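Local coordinates for protein eukaryotic peptide chain release factor GTP-binding subunit (Schizosaccharomyces pombe, PDB 1R5B) that is a translation release factor subunit of the elongation factor Tu-like GTP-binding family, carrying a P-loop-type alpha/beta domain alongside beta-rich domains, at residues V149-A154 with V187-D192; K227-S232 with P254-Y259; A154-F159 with E193-W198; I46-H51 with F123-A128. All coordinates share one frame; numbering follows the deposited sequence.

Contact 1 (V149-A154 with V187-D192); sequences VLVISA and VINKMD
Parallel strand pairing in the middle of the sheet of a P-loop GTPase-type domain joins Val-149–Ala-154 to Val-187–Asp-192, the two strands of a beta-alpha-beta unit. A ladder of four backbone bonds holds them in register. Val-187 N donates to Leu-150 O at 2.8 Å, and Val-187 O receives Ile-152 N along an essentially straight N-H line (180°). The shortest bond, 2.7 Å, runs from Asn-189 N to Ile-152 O, nearly along the C=O axis. The fourth, Ala-154 N to Asn-189 O at 3.0 Å, meets the carbonyl from above its plane, as the paired strands give way to loops. On one face Val-149 CG1, anti to its backbone N, crosses obliquely over Val-187 CG2 at 3.7 Å, while Val-151 CG1 lies alongside Asn-189 CB. On the other, Ala-154 CB rests on Ile-188 CG2 at 3.6 Å and on Met-191 SD. The extended Lys-190 chain passes its CD over Ser-153 OG at 3.5 Å; its amine goes on to Asp-53 O and Glu-158, and Ser-153 OG also bonds Glu-158. Asn-Lys-Met-Asp reads as the NKxD signature of this GTPase superfamily. Helix 56-66 packs on Val-151 and Val-187, helix 200-218 covers Ile-152 and Ile-188, and strands 42-50 and 226-230 continue the sheet on either side.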
# COMPACT_ATOMS: atom_id res chain seq x y z
N VAL A 149 -1.61 -10.61 11.37
CA VAL A 149 -1.38 -10.12 12.72
C VAL A 149 -1.55 -11.29 13.69
O VAL A 149 -2.65 -11.84 13.81
CB VAL A 149 -2.36 -9.00 13.11
CG1 VAL A 149 -2.05 -8.49 14.52
CG2 VAL A 149 -2.30 -7.83 12.11
N LEU A 150 -0.46 -11.70 14.32
CA LEU A 150 -0.51 -12.75 15.34
C LEU A 150 -0.72 -12.07 16.68
O LEU A 150 0.10 -11.27 17.10
CB LEU A 150 0.77 -13.59 15.32
CG LEU A 150 0.95 -14.66 16.40
CD1 LEU A 150 -0.10 -15.73 16.26
CD2 LEU A 150 2.34 -15.28 16.30
N VAL A 151 -1.84 -12.37 17.35
CA VAL A 151 -2.16 -11.75 18.65
C VAL A 151 -1.79 -12.69 19.77
O VAL A 151 -2.28 -13.81 19.84
CB VAL A 151 -3.64 -11.38 18.74
CG1 VAL A 151 -3.90 -10.50 19.95
CG2 VAL A 151 -4.09 -10.65 17.46
N ILE A 152 -0.90 -12.23 20.64
CA ILE A 152 -0.38 -13.03 21.75
C ILE A 152 -0.74 -12.38 23.09
O ILE A 152 -0.64 -11.17 23.23
CB ILE A 152 1.15 -13.18 21.64
CG1 ILE A 152 1.55 -13.91 20.35
CG2 ILE A 152 1.71 -13.93 22.85
CD1 ILE A 152 1.22 -15.40 20.31
N SER A 153 -1.16 -13.18 24.06
CA SER A 153 -1.43 -12.67 25.39
C SER A 153 -0.14 -12.53 26.18
O SER A 153 0.69 -13.44 26.19
CB SER A 153 -2.36 -13.62 26.15
OG SER A 153 -2.45 -13.23 27.51
N ALA A 154 0.00 -11.39 26.85
CA ALA A 154 1.17 -11.10 27.68
C ALA A 154 0.94 -11.51 29.13
O ALA A 154 1.88 -11.52 29.92
CB ALA A 154 1.52 -9.63 27.61
N VAL A 187 1.25 -8.77 17.75
CA VAL A 187 0.68 -7.84 18.71
C VAL A 187 0.68 -8.49 20.11
O VAL A 187 0.07 -9.53 20.33
CB VAL A 187 -0.73 -7.43 18.22
CG1 VAL A 187 -1.60 -6.98 19.32
CG2 VAL A 187 -0.60 -6.30 17.18
N ILE A 188 1.44 -7.90 21.03
CA ILE A 188 1.49 -8.38 22.39
C ILE A 188 0.33 -7.70 23.15
O ILE A 188 0.41 -6.51 23.47
CB ILE A 188 2.85 -8.03 23.06
CG1 ILE A 188 4.05 -8.57 22.25
CG2 ILE A 188 2.90 -8.56 24.49
CD1 ILE A 188 4.09 -10.03 22.08
N ASN A 189 -0.73 -8.46 23.42
CA ASN A 189 -1.98 -7.93 23.96
C ASN A 189 -2.05 -8.05 25.49
O ASN A 189 -1.20 -8.69 26.10
CB ASN A 189 -3.15 -8.69 23.32
CG ASN A 189 -4.50 -8.03 23.54
OD1 ASN A 189 -5.53 -8.70 23.58
ND2 ASN A 189 -4.51 -6.72 23.67
N LYS A 190 -3.05 -7.41 26.09
CA LYS A 190 -3.30 -7.45 27.54
C LYS A 190 -2.19 -6.82 28.38
O LYS A 190 -1.94 -7.24 29.50
CB LYS A 190 -3.56 -8.89 28.01
CG LYS A 190 -4.54 -9.68 27.14
CD LYS A 190 -5.02 -10.92 27.88
CE LYS A 190 -6.23 -11.57 27.23
NZ LYS A 190 -6.27 -13.02 27.57
N MET A 191 -1.56 -5.78 27.85
CA MET A 191 -0.49 -5.08 28.57
C MET A 191 -1.00 -4.37 29.84
O MET A 191 -0.23 -4.10 30.75
CB MET A 191 0.22 -4.09 27.64
CG MET A 191 0.99 -4.73 26.48
SD MET A 191 2.38 -5.80 26.94
CE MET A 191 3.34 -4.79 27.86
N ASP A 192 -2.30 -4.08 29.88
CA ASP A 192 -2.95 -3.37 30.98
C ASP A 192 -3.24 -4.24 32.21
O ASP A 192 -3.43 -3.72 33.32
CB ASP A 192 -4.28 -2.77 30.47
CG ASP A 192 -5.38 -3.84 30.30
OD1 ASP A 192 -5.29 -4.66 29.35
OD2 ASP A 192 -6.36 -3.93 31.06

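Contact 2 (K227-S232 with P254-Y259); sequences KYMPVS and PSLLEY
The Tyr-259 ring carries Lys-227 over one face: CG stands 3.8 Å from the ring centroid and 20° off the normal, a CH-pi contact displaced toward the CZ-CE1 rim. The two side chains reach toward each other, with CB near the phenolic OH and CE returning to CE1. Met-229 comes to the same ring obliquely, its SD 5.4 Å from the centroid in a Met-aromatic contact and its CE 3.7 Å from Tyr-259 CB. Around this ring, His-183 and Val-185 supply further packing. Both Lys-227 and Tyr-259 have CG anti to the backbone N, which brings the two side chains together between strand 226-230 and helix 256-262; a bend at chi2 then lays the lysine chain over the ring, and a second at chi4 turns NZ back to a weak bond with Tyr-228 O. Met-229 SD also sits 3.4 Å from Pro-254 O, and its CE 3.9 Å from Leu-256 CD1. The first turn of the helix is held by a capping box, in which Glu-258 N donates to Ser-255 OG at 3.2 Å and Ser-255 N returns a weak bond to Glu-258 OE1; Ser-255 OG is also hydrogen-bonded to Lys-240 O. No hydrogen bond crosses between the segments, so this edge strand of the sheet meets the helix through methylene, thioether and ring surfaces, the lysine contributing mainly its aliphatic chain.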
# COMPACT_ATOMS: atom_id res chain seq x y z
N LYS A 227 7.40 -7.47 13.11
CA LYS A 227 7.19 -6.23 13.86
C LYS A 227 6.45 -6.60 15.14
O LYS A 227 5.37 -7.19 15.07
CB LYS A 227 6.33 -5.24 13.05
CG LYS A 227 6.10 -3.86 13.73
CD LYS A 227 7.42 -3.20 14.04
CE LYS A 227 7.31 -1.72 14.30
NZ LYS A 227 6.86 -1.48 15.67
N TYR A 228 7.02 -6.24 16.28
CA TYR A 228 6.35 -6.44 17.58
C TYR A 228 5.75 -5.12 18.05
O TYR A 228 6.34 -4.05 17.85
CB TYR A 228 7.34 -6.96 18.62
CG TYR A 228 7.89 -8.32 18.27
CD1 TYR A 228 9.10 -8.45 17.61
CD2 TYR A 228 7.18 -9.48 18.59
CE1 TYR A 228 9.59 -9.70 17.27
CE2 TYR A 228 7.67 -10.73 18.26
CZ TYR A 228 8.87 -10.84 17.60
OH TYR A 228 9.37 -12.06 17.27
N MET A 229 4.57 -5.19 18.67
CA MET A 229 3.89 -4.01 19.20
C MET A 229 3.04 -4.34 20.41
O MET A 229 2.25 -5.28 20.36
CB MET A 229 2.99 -3.39 18.14
CG MET A 229 3.50 -2.06 17.68
SD MET A 229 2.52 -1.34 16.43
CE MET A 229 2.48 -2.57 15.29
N PRO A 230 3.19 -3.57 21.48
CA PRO A 230 2.35 -3.75 22.66
C PRO A 230 1.04 -3.03 22.42
O PRO A 230 1.03 -1.95 21.82
CB PRO A 230 3.15 -3.07 23.76
CG PRO A 230 3.88 -1.99 23.06
CD PRO A 230 4.16 -2.48 21.67
N VAL A 231 -0.05 -3.69 22.82
CA VAL A 231 -1.37 -3.09 22.87
C VAL A 231 -2.17 -3.64 24.05
O VAL A 231 -1.77 -4.61 24.71
CB VAL A 231 -2.19 -3.38 21.59
CG1 VAL A 231 -1.39 -3.07 20.33
CG2 VAL A 231 -2.66 -4.82 21.56
N SER A 232 -3.30 -3.00 24.29
CA SER A 232 -4.35 -3.56 25.13
C SER A 232 -5.67 -3.34 24.42
O SER A 232 -6.14 -2.21 24.29
CB SER A 232 -4.36 -2.91 26.51
OG SER A 232 -5.56 -3.23 27.18
N PRO A 254 4.93 3.52 17.02
CA PRO A 254 3.57 3.81 16.58
C PRO A 254 2.52 2.87 17.19
O PRO A 254 2.83 1.77 17.64
CB PRO A 254 3.66 3.59 15.06
CG PRO A 254 4.69 2.55 14.89
CD PRO A 254 5.66 2.70 16.03
N SER A 255 1.27 3.34 17.18
CA SER A 255 0.12 2.50 17.50
C SER A 255 -0.08 1.47 16.40
O SER A 255 0.44 1.62 15.30
CB SER A 255 -1.14 3.34 17.64
OG SER A 255 -1.59 3.79 16.38
N LEU A 256 -0.84 0.43 16.70
CA LEU A 256 -1.10 -0.60 15.72
C LEU A 256 -1.61 0.00 14.42
O LEU A 256 -1.03 -0.22 13.37
CB LEU A 256 -2.08 -1.65 16.24
CG LEU A 256 -2.48 -2.72 15.24
CD1 LEU A 256 -1.24 -3.39 14.67
CD2 LEU A 256 -3.39 -3.73 15.89
N LEU A 257 -2.69 0.78 14.50
CA LEU A 257 -3.31 1.33 13.29
C LEU A 257 -2.37 2.28 12.55
O LEU A 257 -2.41 2.37 11.33
CB LEU A 257 -4.63 2.03 13.60
CG LEU A 257 -5.79 1.11 14.03
CD1 LEU A 257 -7.02 1.93 14.21
CD2 LEU A 257 -6.06 0.00 13.04
N GLU A 258 -1.53 2.99 13.29
CA GLU A 258 -0.59 3.91 12.70
C GLU A 258 0.44 3.14 11.86
O GLU A 258 0.81 3.56 10.78
CB GLU A 258 0.11 4.67 13.82
CG GLU A 258 1.15 5.68 13.38
CD GLU A 258 1.80 6.37 14.57
OE1 GLU A 258 1.23 6.33 15.68
OE2 GLU A 258 2.90 6.94 14.38
N TYR A 259 0.89 2.01 12.39
CA TYR A 259 1.80 1.13 11.69
C TYR A 259 1.13 0.45 10.47
O TYR A 259 1.73 0.37 9.40
CB TYR A 259 2.35 0.07 12.66
CG TYR A 259 3.26 -0.88 11.96
CD1 TYR A 259 4.58 -0.51 11.69
CD2 TYR A 259 2.81 -2.11 11.52
CE1 TYR A 259 5.43 -1.37 11.01
CE2 TYR A 259 3.66 -2.97 10.83
CZ TYR A 259 4.95 -2.59 10.58
OH TYR A 259 5.79 -3.42 9.90

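Contact 3 (A154-F159 with E193-W198); sequences ARRGEF and EPSVQW
Charge comes first where Ala-154–Phe-159 meets Glu-193–Trp-198. Arg-155, bent at chi3, places its guanidinium between two carboxylates. Glu-193 crosses it obliquely, the two planes 75° apart; OE1 lies over one face and OE2 is 3.1 Å from Arg-155 NH2. Because Glu-193 OE2 stands well out of the guanidinium plane, no N-H points at it and the attraction is purely electrostatic. Within its own segment, Arg-155 NE makes a salt bridge with Glu-158 OE2 at 3.0 Å, with a weak, bent hydrogen bond (130°). That oxygen is also gripped by Lys-190 NZ and Ser-153 OG, and the resulting cluster of positive charge would be expected to keep Glu-158 ionised. Hydrogen bonding between the segments is slight: Ser-195 OG, held between its own backbone N and carbonyl carbon (chi1 61°), takes a weak bond from Arg-156 N at 3.3 Å. The same hydroxyl lies 3.6 Å from Arg-155 CG. Van der Waals contact completes the join. Val-196 CG2 presses against Ala-154 O at 3.2 Å and makes an apolar contact with Ala-154 CB at 4.0 Å, while the extended Arg-156 chain runs past Ser-195, with Arg-156 CG 4.0 Å from Ser-195 CB. Ala-154 O also accepts from Arg-202 of helix 200-218. Two loops thus meet at the C-terminal ends of parallel strands 147-153 and 184-189 in a P-loop-type domain, one leading through Gly-157 at the N-cap into helix 158-161, the other following the NKxD run, and a salt-bridge network of Arg-155, Glu-158 and Glu-193 ties them together.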
# COMPACT_ATOMS: atom_id res chain seq x y z
N ALA A 154 0.00 -11.39 26.85
CA ALA A 154 1.17 -11.10 27.68
C ALA A 154 0.94 -11.51 29.13
O ALA A 154 1.88 -11.52 29.92
CB ALA A 154 1.52 -9.63 27.61
N ARG A 155 -0.30 -11.84 29.50
CA ARG A 155 -0.61 -12.30 30.85
C ARG A 155 0.28 -13.47 31.29
O ARG A 155 0.53 -14.38 30.51
CB ARG A 155 -2.08 -12.73 30.93
CG ARG A 155 -2.57 -13.15 32.33
CD ARG A 155 -3.73 -14.14 32.32
NE ARG A 155 -4.85 -13.66 31.50
CZ ARG A 155 -6.12 -13.54 31.91
NH1 ARG A 155 -6.49 -13.88 33.15
NH2 ARG A 155 -7.03 -13.08 31.05
N ARG A 156 0.77 -13.43 32.52
CA ARG A 156 1.56 -14.54 33.06
C ARG A 156 0.68 -15.78 33.14
O ARG A 156 -0.50 -15.69 33.49
CB ARG A 156 2.13 -14.18 34.45
CG ARG A 156 3.15 -13.05 34.41
CD ARG A 156 3.91 -12.80 35.72
NE ARG A 156 4.67 -11.55 35.62
CZ ARG A 156 5.83 -11.40 34.98
NH1 ARG A 156 6.44 -12.43 34.38
NH2 ARG A 156 6.40 -10.20 34.93
N GLY A 157 1.26 -16.94 32.81
CA GLY A 157 0.49 -18.17 32.66
C GLY A 157 -0.03 -18.38 31.24
O GLY A 157 0.26 -19.40 30.64
N GLU A 158 -0.77 -17.42 30.70
CA GLU A 158 -1.41 -17.58 29.39
C GLU A 158 -0.40 -17.58 28.23
O GLU A 158 -0.45 -18.44 27.36
CB GLU A 158 -2.46 -16.48 29.19
CG GLU A 158 -3.64 -16.87 28.30
CD GLU A 158 -4.52 -15.68 27.97
OE1 GLU A 158 -5.29 -15.76 26.99
OE2 GLU A 158 -4.43 -14.66 28.67
N PHE A 159 0.49 -16.59 28.23
CA PHE A 159 1.62 -16.50 27.30
C PHE A 159 2.39 -17.80 27.21
O PHE A 159 2.46 -18.41 26.16
CB PHE A 159 2.59 -15.39 27.75
CG PHE A 159 3.79 -15.26 26.88
CD1 PHE A 159 3.68 -14.73 25.60
CD2 PHE A 159 5.04 -15.65 27.34
CE1 PHE A 159 4.79 -14.61 24.79
CE2 PHE A 159 6.16 -15.53 26.53
CZ PHE A 159 6.03 -15.00 25.24
N GLU A 193 -3.29 -5.56 32.01
CA GLU A 193 -3.76 -6.50 33.03
C GLU A 193 -2.91 -6.50 34.32
O GLU A 193 -1.78 -6.05 34.31
CB GLU A 193 -3.81 -7.91 32.44
CG GLU A 193 -5.09 -8.20 31.66
CD GLU A 193 -5.45 -9.68 31.63
OE1 GLU A 193 -4.74 -10.50 32.26
OE2 GLU A 193 -6.45 -10.04 30.97
N PRO A 194 -3.46 -6.98 35.43
CA PRO A 194 -2.73 -7.05 36.70
C PRO A 194 -1.28 -7.61 36.64
O PRO A 194 -0.37 -7.03 37.24
CB PRO A 194 -3.61 -7.97 37.55
CG PRO A 194 -5.00 -7.73 37.03
CD PRO A 194 -4.86 -7.44 35.57
N SER A 195 -1.09 -8.72 35.94
CA SER A 195 0.19 -9.43 35.91
C SER A 195 1.23 -8.74 35.03
O SER A 195 2.44 -8.93 35.20
CB SER A 195 -0.03 -10.85 35.40
OG SER A 195 -0.55 -10.82 34.09
N VAL A 196 0.73 -7.97 34.07
CA VAL A 196 1.54 -7.10 33.23
C VAL A 196 1.07 -5.69 33.49
O VAL A 196 -0.11 -5.40 33.31
CB VAL A 196 1.25 -7.36 31.74
CG1 VAL A 196 2.35 -6.78 30.85
CG2 VAL A 196 1.03 -8.84 31.49
N GLN A 197 1.95 -4.78 33.89
CA GLN A 197 1.48 -3.41 34.10
C GLN A 197 2.26 -2.46 33.22
O GLN A 197 2.90 -1.52 33.68
CB GLN A 197 1.53 -3.05 35.58
CG GLN A 197 0.47 -3.83 36.35
CD GLN A 197 0.34 -3.39 37.79
OE1 GLN A 197 0.67 -4.15 38.69
NE2 GLN A 197 -0.14 -2.17 38.01
N TRP A 198 2.18 -2.75 31.92
CA TRP A 198 3.02 -2.14 30.91
C TRP A 198 4.49 -2.29 31.29
O TRP A 198 5.31 -1.41 31.04
CB TRP A 198 2.61 -0.67 30.67
CG TRP A 198 1.28 -0.54 29.98
CD1 TRP A 198 0.05 -0.39 30.57
CD2 TRP A 198 1.05 -0.57 28.57
NE1 TRP A 198 -0.93 -0.33 29.60
CE2 TRP A 198 -0.34 -0.43 28.37
CE3 TRP A 198 1.87 -0.71 27.44
CZ2 TRP A 198 -0.92 -0.42 27.10
CZ3 TRP A 198 1.29 -0.70 26.18
CH2 TRP A 198 -0.09 -0.55 26.02

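Contact 4 (I46-H51 with F123-A128); sequences IVFIGH and FSLLDA
Ile-46 with CG1 anti to its backbone N (chi1 -172°) leaves CG2 in the crowded position between N and carbonyl carbon, and this methyl faces the neighbouring strand. Phe-48 and Leu-125 both put CG anti to the carbonyl carbon, so that ring and isobutyl group cross obliquely. The setting is parallel strand pairing in the sheet of a P-loop GTPase-type domain, strand 42-50 running into what is consistent with a Walker A loop at Gly-50. Ile-46 is clasped through both backbone groups: its N donates to Ser-124 O at 3.0 Å, and its O receives Leu-126 N at 2.9 Å. Its CG2 packs on Phe-123 CB at 3.9 Å and Leu-125 CD2 at 4.0 Å, while CE1 of Phe-48 meets that same CD2 at 3.4 Å. The strand axes diverge by 46°, and after the Leu-126 bond side chains carry the contact. Asp-127, salt-bridged to Arg-113, and Ala-128 begin a run consistent with the DxxG signature of GTPases. Val-47 CG2 lies 3.7 Å from Ala-128 CA, and Ala-128 CB abuts the Phe-48 carbonyl oxygen at 3.5 Å.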
# COMPACT_ATOMS: atom_id res chain seq x y z
N ILE A 46 -6.50 -8.07 5.52
CA ILE A 46 -5.80 -8.34 6.77
C ILE A 46 -6.45 -9.52 7.47
O ILE A 46 -7.67 -9.67 7.47
CB ILE A 46 -5.80 -7.09 7.67
CG1 ILE A 46 -4.90 -7.30 8.89
CG2 ILE A 46 -7.20 -6.71 8.10
CD1 ILE A 46 -4.54 -6.02 9.59
N VAL A 47 -5.62 -10.38 8.04
CA VAL A 47 -6.11 -11.53 8.77
C VAL A 47 -5.47 -11.55 10.14
O VAL A 47 -4.29 -11.25 10.28
CB VAL A 47 -5.84 -12.85 8.01
CG1 VAL A 47 -4.33 -13.12 7.85
CG2 VAL A 47 -6.52 -14.00 8.70
N PHE A 48 -6.26 -11.87 11.15
CA PHE A 48 -5.81 -11.96 12.53
C PHE A 48 -5.75 -13.42 12.96
O PHE A 48 -6.65 -14.20 12.67
CB PHE A 48 -6.75 -11.18 13.46
CG PHE A 48 -6.60 -9.70 13.34
CD1 PHE A 48 -7.10 -9.03 12.26
CD2 PHE A 48 -5.93 -8.98 14.31
CE1 PHE A 48 -6.96 -7.66 12.14
CE2 PHE A 48 -5.78 -7.61 14.20
CZ PHE A 48 -6.30 -6.95 13.11
N ILE A 49 -4.66 -13.77 13.64
CA ILE A 49 -4.38 -15.14 14.06
C ILE A 49 -4.04 -15.17 15.55
O ILE A 49 -3.43 -14.24 16.07
CB ILE A 49 -3.20 -15.71 13.24
CG1 ILE A 49 -3.52 -15.67 11.74
CG2 ILE A 49 -2.86 -17.13 13.67
CD1 ILE A 49 -2.43 -16.22 10.87
N GLY A 50 -4.40 -16.25 16.22
CA GLY A 50 -4.14 -16.37 17.65
C GLY A 50 -5.19 -17.19 18.35
O GLY A 50 -6.12 -17.69 17.73
N HIS A 51 -5.02 -17.35 19.66
CA HIS A 51 -5.97 -18.09 20.48
C HIS A 51 -7.20 -17.22 20.74
O HIS A 51 -7.11 -16.00 20.80
CB HIS A 51 -5.32 -18.52 21.80
CG HIS A 51 -6.03 -19.64 22.50
ND1 HIS A 51 -7.28 -19.50 23.05
CD2 HIS A 51 -5.65 -20.91 22.75
CE1 HIS A 51 -7.65 -20.64 23.60
NE2 HIS A 51 -6.67 -21.51 23.43
N PHE A 123 -9.10 -1.67 5.29
CA PHE A 123 -8.71 -3.04 5.59
C PHE A 123 -9.91 -3.97 5.67
O PHE A 123 -10.72 -3.87 6.58
CB PHE A 123 -7.95 -3.09 6.91
CG PHE A 123 -6.72 -2.26 6.91
CD1 PHE A 123 -6.79 -0.91 7.20
CD2 PHE A 123 -5.50 -2.81 6.64
CE1 PHE A 123 -5.67 -0.14 7.20
CE2 PHE A 123 -4.36 -2.04 6.65
CZ PHE A 123 -4.45 -0.70 6.93
N SER A 124 -9.99 -4.89 4.73
CA SER A 124 -11.00 -5.94 4.76
C SER A 124 -10.52 -7.09 5.65
O SER A 124 -9.45 -7.65 5.41
CB SER A 124 -11.26 -6.41 3.32
OG SER A 124 -12.02 -7.60 3.30
N LEU A 125 -11.30 -7.44 6.67
CA LEU A 125 -10.92 -8.53 7.59
C LEU A 125 -11.28 -9.90 7.03
O LEU A 125 -12.45 -10.19 6.84
CB LEU A 125 -11.60 -8.36 8.95
CG LEU A 125 -11.19 -7.16 9.81
CD1 LEU A 125 -12.37 -6.68 10.61
CD2 LEU A 125 -10.06 -7.51 10.74
N LEU A 126 -10.28 -10.73 6.76
CA LEU A 126 -10.49 -12.10 6.29
C LEU A 126 -10.70 -13.08 7.45
O LEU A 126 -10.39 -12.77 8.60
CB LEU A 126 -9.28 -12.57 5.45
CG LEU A 126 -8.73 -11.70 4.32
CD1 LEU A 126 -7.77 -12.49 3.45
CD2 LEU A 126 -9.83 -11.12 3.45
N ASP A 127 -11.21 -14.27 7.14
CA ASP A 127 -11.37 -15.34 8.14
C ASP A 127 -10.09 -16.17 8.27
O ASP A 127 -9.48 -16.54 7.27
CB ASP A 127 -12.55 -16.24 7.77
CG ASP A 127 -13.85 -15.46 7.65
OD1 ASP A 127 -14.01 -14.46 8.40
OD2 ASP A 127 -14.77 -15.75 6.84
N ALA A 128 -9.73 -16.49 9.52
CA ALA A 128 -8.38 -16.96 9.89
C ALA A 128 -7.82 -18.22 9.21
O ALA A 128 -6.69 -18.19 8.72
CB ALA A 128 -8.26 -17.08 11.43

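In the fold
All four contacts belong to one GTP-binding domain. Contacts 1 and 4 pair strands of a single mixed sheet, which contact 2 reaches through strand 226-230; strands 121-125, 42-50, 147-153, 184-189 and 226-230 stand side by side in that order. Contact 4 comes first along the chain, contacts 1 and 3 interleave and share Ala-154, and contact 2 closes last. The centres of contacts 1 and 3 are about 9 Å apart, those of 1 and 2 about 10 Å, and those of 3 and 4 about 23 Å. Contact 3 thus extends contact 1 beyond the strand ends, next to the NKxD-like run, while contact 2 brings a helix to edge strand 226-230 and contact 4 lies toward the other side of the sheet.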